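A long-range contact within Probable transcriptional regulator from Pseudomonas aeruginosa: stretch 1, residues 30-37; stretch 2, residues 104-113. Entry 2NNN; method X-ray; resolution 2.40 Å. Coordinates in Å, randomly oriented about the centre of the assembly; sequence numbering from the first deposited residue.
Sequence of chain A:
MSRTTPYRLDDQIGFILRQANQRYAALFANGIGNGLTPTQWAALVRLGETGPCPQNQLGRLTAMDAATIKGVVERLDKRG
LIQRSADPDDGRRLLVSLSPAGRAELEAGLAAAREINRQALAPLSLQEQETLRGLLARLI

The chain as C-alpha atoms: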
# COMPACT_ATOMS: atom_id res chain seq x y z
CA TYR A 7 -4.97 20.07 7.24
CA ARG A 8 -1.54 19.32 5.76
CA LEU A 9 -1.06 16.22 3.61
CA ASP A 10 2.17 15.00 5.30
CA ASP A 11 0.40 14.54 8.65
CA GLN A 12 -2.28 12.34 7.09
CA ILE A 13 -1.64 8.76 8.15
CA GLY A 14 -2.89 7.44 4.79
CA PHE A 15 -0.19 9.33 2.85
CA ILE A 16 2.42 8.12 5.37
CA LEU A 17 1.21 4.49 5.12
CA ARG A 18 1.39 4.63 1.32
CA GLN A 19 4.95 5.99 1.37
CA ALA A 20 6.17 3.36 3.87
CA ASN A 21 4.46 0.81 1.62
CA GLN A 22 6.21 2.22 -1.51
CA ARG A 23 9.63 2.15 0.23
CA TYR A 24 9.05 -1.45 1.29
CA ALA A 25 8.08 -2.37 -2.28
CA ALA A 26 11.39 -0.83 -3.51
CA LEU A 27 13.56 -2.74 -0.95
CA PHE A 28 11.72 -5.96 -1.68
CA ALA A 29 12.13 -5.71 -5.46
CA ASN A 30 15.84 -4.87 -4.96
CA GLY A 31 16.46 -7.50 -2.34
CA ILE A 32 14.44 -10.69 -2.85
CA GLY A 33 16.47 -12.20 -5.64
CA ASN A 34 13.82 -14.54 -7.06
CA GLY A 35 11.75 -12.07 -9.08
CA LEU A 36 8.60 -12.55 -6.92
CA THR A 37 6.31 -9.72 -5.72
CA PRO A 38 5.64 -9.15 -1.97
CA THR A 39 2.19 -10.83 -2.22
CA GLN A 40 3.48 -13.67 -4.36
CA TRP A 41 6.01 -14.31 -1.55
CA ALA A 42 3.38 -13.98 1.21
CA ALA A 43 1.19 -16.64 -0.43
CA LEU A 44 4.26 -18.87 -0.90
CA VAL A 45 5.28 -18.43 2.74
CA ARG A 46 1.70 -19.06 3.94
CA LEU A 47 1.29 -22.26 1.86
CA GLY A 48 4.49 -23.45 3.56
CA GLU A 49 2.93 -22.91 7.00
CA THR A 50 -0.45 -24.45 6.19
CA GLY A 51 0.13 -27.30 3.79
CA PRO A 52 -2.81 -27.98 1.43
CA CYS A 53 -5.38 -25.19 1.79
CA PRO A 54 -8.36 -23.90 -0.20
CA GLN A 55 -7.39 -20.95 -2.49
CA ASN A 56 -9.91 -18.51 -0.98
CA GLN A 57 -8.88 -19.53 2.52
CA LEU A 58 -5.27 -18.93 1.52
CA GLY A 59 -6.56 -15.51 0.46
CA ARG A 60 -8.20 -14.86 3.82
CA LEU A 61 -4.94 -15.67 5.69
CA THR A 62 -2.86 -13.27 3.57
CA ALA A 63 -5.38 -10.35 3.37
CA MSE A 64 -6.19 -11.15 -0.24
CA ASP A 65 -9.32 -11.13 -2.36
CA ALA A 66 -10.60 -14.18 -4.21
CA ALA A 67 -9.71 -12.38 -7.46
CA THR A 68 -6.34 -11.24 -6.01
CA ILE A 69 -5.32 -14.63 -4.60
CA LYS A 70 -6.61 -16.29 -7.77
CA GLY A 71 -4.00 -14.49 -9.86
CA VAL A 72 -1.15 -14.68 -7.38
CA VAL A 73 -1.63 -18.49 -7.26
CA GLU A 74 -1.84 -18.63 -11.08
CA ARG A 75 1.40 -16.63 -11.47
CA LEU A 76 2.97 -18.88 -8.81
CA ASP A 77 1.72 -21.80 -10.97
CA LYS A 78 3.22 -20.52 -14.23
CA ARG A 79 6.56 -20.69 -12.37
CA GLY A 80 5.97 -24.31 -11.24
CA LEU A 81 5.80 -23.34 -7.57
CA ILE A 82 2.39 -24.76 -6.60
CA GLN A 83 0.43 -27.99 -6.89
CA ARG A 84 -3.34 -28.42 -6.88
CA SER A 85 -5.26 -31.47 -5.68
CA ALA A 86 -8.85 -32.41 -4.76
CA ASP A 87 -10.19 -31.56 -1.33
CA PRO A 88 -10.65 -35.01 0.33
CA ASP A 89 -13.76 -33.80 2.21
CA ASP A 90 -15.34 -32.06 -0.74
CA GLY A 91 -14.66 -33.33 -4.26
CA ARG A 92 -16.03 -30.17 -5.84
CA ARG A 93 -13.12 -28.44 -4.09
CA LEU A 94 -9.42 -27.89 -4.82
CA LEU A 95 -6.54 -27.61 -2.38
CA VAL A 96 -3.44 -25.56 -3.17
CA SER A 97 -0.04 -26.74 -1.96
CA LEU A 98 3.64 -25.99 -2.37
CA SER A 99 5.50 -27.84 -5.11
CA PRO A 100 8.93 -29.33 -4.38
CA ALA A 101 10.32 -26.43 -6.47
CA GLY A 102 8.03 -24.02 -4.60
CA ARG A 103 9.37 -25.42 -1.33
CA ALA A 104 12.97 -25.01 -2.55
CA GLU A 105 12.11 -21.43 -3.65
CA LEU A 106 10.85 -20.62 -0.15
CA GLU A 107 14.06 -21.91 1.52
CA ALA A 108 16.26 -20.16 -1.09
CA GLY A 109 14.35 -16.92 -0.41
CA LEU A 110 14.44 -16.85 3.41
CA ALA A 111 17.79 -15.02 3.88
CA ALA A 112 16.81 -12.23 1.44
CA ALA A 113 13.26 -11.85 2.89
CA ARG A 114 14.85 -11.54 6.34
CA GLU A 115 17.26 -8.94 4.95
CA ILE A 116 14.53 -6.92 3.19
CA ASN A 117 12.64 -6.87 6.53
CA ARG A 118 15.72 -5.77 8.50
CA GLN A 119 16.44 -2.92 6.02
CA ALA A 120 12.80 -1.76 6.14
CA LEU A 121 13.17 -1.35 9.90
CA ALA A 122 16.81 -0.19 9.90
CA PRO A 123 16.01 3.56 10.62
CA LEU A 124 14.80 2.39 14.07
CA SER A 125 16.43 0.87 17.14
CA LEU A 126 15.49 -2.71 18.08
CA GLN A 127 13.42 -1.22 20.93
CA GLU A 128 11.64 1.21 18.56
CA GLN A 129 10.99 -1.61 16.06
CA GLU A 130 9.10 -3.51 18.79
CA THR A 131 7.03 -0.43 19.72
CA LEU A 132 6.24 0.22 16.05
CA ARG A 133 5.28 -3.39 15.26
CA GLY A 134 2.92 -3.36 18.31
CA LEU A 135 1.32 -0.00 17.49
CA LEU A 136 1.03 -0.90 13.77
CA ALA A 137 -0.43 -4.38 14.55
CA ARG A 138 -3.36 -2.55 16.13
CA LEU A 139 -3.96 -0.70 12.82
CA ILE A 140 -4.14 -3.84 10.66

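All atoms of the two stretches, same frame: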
# COMPACT_ATOMS: atom_id res chain seq x y z
N ASN A 30 14.38 -4.90 -4.90
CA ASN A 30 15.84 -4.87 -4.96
C ASN A 30 16.46 -6.07 -4.28
O ASN A 30 17.52 -6.52 -4.68
CB ASN A 30 16.43 -3.61 -4.30
CG ASN A 30 16.04 -2.32 -5.02
OD1 ASN A 30 15.56 -2.35 -6.15
ND2 ASN A 30 16.23 -1.20 -4.36
N GLY A 31 15.80 -6.58 -3.26
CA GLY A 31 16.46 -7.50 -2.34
C GLY A 31 16.11 -8.97 -2.41
O GLY A 31 16.89 -9.81 -1.93
N ILE A 32 14.95 -9.30 -2.97
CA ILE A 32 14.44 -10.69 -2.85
C ILE A 32 15.16 -11.74 -3.68
O ILE A 32 15.35 -12.87 -3.23
CB ILE A 32 12.89 -10.81 -2.99
CG1 ILE A 32 12.41 -12.06 -2.23
CG2 ILE A 32 12.42 -10.59 -4.45
CD1 ILE A 32 11.21 -12.73 -2.82
N GLY A 33 15.56 -11.37 -4.89
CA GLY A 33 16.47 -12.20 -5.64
C GLY A 33 15.82 -13.25 -6.50
O GLY A 33 16.49 -13.85 -7.33
N ASN A 34 14.51 -13.47 -6.31
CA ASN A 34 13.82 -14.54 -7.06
C ASN A 34 12.76 -14.01 -8.02
O ASN A 34 12.01 -14.78 -8.61
CB ASN A 34 13.22 -15.58 -6.11
CG ASN A 34 12.27 -14.97 -5.09
OD1 ASN A 34 11.59 -13.98 -5.38
ND2 ASN A 34 12.22 -15.55 -3.89
N GLY A 35 12.71 -12.69 -8.17
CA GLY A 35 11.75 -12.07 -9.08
C GLY A 35 10.29 -12.13 -8.66
O GLY A 35 9.42 -11.80 -9.46
N LEU A 36 9.99 -12.54 -7.43
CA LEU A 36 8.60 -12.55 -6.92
C LEU A 36 8.18 -11.20 -6.30
O LEU A 36 9.00 -10.48 -5.72
CB LEU A 36 8.39 -13.69 -5.89
CG LEU A 36 8.49 -15.16 -6.34
CD1 LEU A 36 8.36 -16.11 -5.17
CD2 LEU A 36 7.45 -15.52 -7.40
N THR A 37 6.88 -10.87 -6.42
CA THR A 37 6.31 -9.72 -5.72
C THR A 37 6.10 -10.00 -4.22
O THR A 37 6.09 -11.16 -3.80
CB THR A 37 4.97 -9.28 -6.36
OG1 THR A 37 4.00 -10.32 -6.19
CG2 THR A 37 5.15 -8.99 -7.83
N ALA A 104 11.56 -25.35 -2.41
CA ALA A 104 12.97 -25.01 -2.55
C ALA A 104 13.14 -23.49 -2.71
O ALA A 104 14.08 -22.90 -2.18
CB ALA A 104 13.59 -25.78 -3.72
N GLU A 105 12.19 -22.88 -3.43
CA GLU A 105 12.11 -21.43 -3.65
C GLU A 105 11.97 -20.67 -2.33
O GLU A 105 12.65 -19.68 -2.10
CB GLU A 105 10.90 -21.12 -4.50
CG GLU A 105 10.69 -19.67 -4.84
CD GLU A 105 11.32 -19.28 -6.16
OE1 GLU A 105 12.07 -20.09 -6.74
OE2 GLU A 105 11.05 -18.16 -6.62
N LEU A 106 11.06 -21.16 -1.49
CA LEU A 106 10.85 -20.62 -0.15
C LEU A 106 12.15 -20.62 0.66
O LEU A 106 12.58 -19.57 1.13
CB LEU A 106 9.74 -21.42 0.58
CG LEU A 106 9.28 -21.00 1.98
CD1 LEU A 106 8.91 -19.50 2.01
CD2 LEU A 106 8.08 -21.87 2.46
N GLU A 107 12.78 -21.79 0.79
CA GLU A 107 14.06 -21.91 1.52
C GLU A 107 15.18 -21.04 0.94
O GLU A 107 15.98 -20.47 1.69
CB GLU A 107 14.53 -23.37 1.60
CG GLU A 107 13.44 -24.37 2.04
CD GLU A 107 12.70 -23.95 3.31
OE1 GLU A 107 13.36 -23.56 4.32
OE2 GLU A 107 11.45 -24.03 3.32
N ALA A 108 15.24 -20.95 -0.39
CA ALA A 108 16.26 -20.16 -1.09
C ALA A 108 16.00 -18.67 -0.92
O ALA A 108 16.92 -17.87 -1.07
CB ALA A 108 16.31 -20.54 -2.56
N GLY A 109 14.75 -18.31 -0.59
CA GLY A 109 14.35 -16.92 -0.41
C GLY A 109 14.39 -16.39 1.01
O GLY A 109 14.32 -15.18 1.20
N LEU A 110 14.52 -17.26 2.00
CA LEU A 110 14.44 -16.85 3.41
C LEU A 110 15.46 -15.76 3.79
O LEU A 110 15.08 -14.74 4.35
CB LEU A 110 14.55 -18.05 4.39
CG LEU A 110 13.46 -19.13 4.51
CD1 LEU A 110 13.77 -20.04 5.68
CD2 LEU A 110 12.03 -18.58 4.66
N ALA A 111 16.74 -15.99 3.53
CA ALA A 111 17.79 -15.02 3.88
C ALA A 111 17.49 -13.60 3.36
O ALA A 111 17.57 -12.63 4.10
CB ALA A 111 19.16 -15.49 3.35
N ALA A 112 17.17 -13.50 2.08
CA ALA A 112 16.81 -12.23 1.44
C ALA A 112 15.53 -11.59 2.05
O ALA A 112 15.51 -10.40 2.35
CB ALA A 112 16.66 -12.43 -0.07
N ALA A 113 14.48 -12.38 2.25
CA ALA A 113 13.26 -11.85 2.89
C ALA A 113 13.54 -11.33 4.30
O ALA A 113 12.99 -10.30 4.71
CB ALA A 113 12.17 -12.87 2.91

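The contact sets the end of one helix and the loop after it against a face of the helix 104-113, and it does so by packing alone: no hydrogen bond crosses between the stretches. Glu105, Gly109 and Ala112 supply the helix side, a spacing of four and then three that keeps them on one face.

At one end the chain comes closest at Ile32 and Ala112, whose CA atoms lie 5.1 Å apart. The methyl of Ala112 points toward the loop and meets backbone rather than side chain: its CB is 3.2 Å from Gly31 O and 3.4 Å from Ile32 O. Both carbonyl oxygens lie against the Ala112 methyl. Ile32 leaves sideways, with chi1 t, and is buried largely by other parts of the fold.

Next along the face is Gly109. A CB built there would lie 3.3 Å from Asn34 ND2, so the bare CA leaves room for the amide, with Asn34 ND2 4.3 Å from Gly109 CA. Asn34 adopts chi1 p (56°), and this turns the side chain back on its own loop, where Leu36 N donates to Asn34 OD1 at 3.0 Å, although the position of that oxygen is less sure. The CA-to-CB bond of Asn34 points toward the helix, while its modelled OD1 accepts from within the loop. Glycines flank it at positive phi; at Gly33 a CB would also jam against the preceding carbonyl.

Glu105 covers the other end. Its chi1 is t and its chi2, 93°, lies between wells; in this conformation Glu105 OE2 lies 3.4 Å from Asn34 CB and 3.7 Å from Leu36 CD1. These are contacts with carbon, and the carboxylate finds no hydrogen-bonding partner in the loop. Leu36, in the m,t rotamer, points toward the helix from CA to CB and is buried.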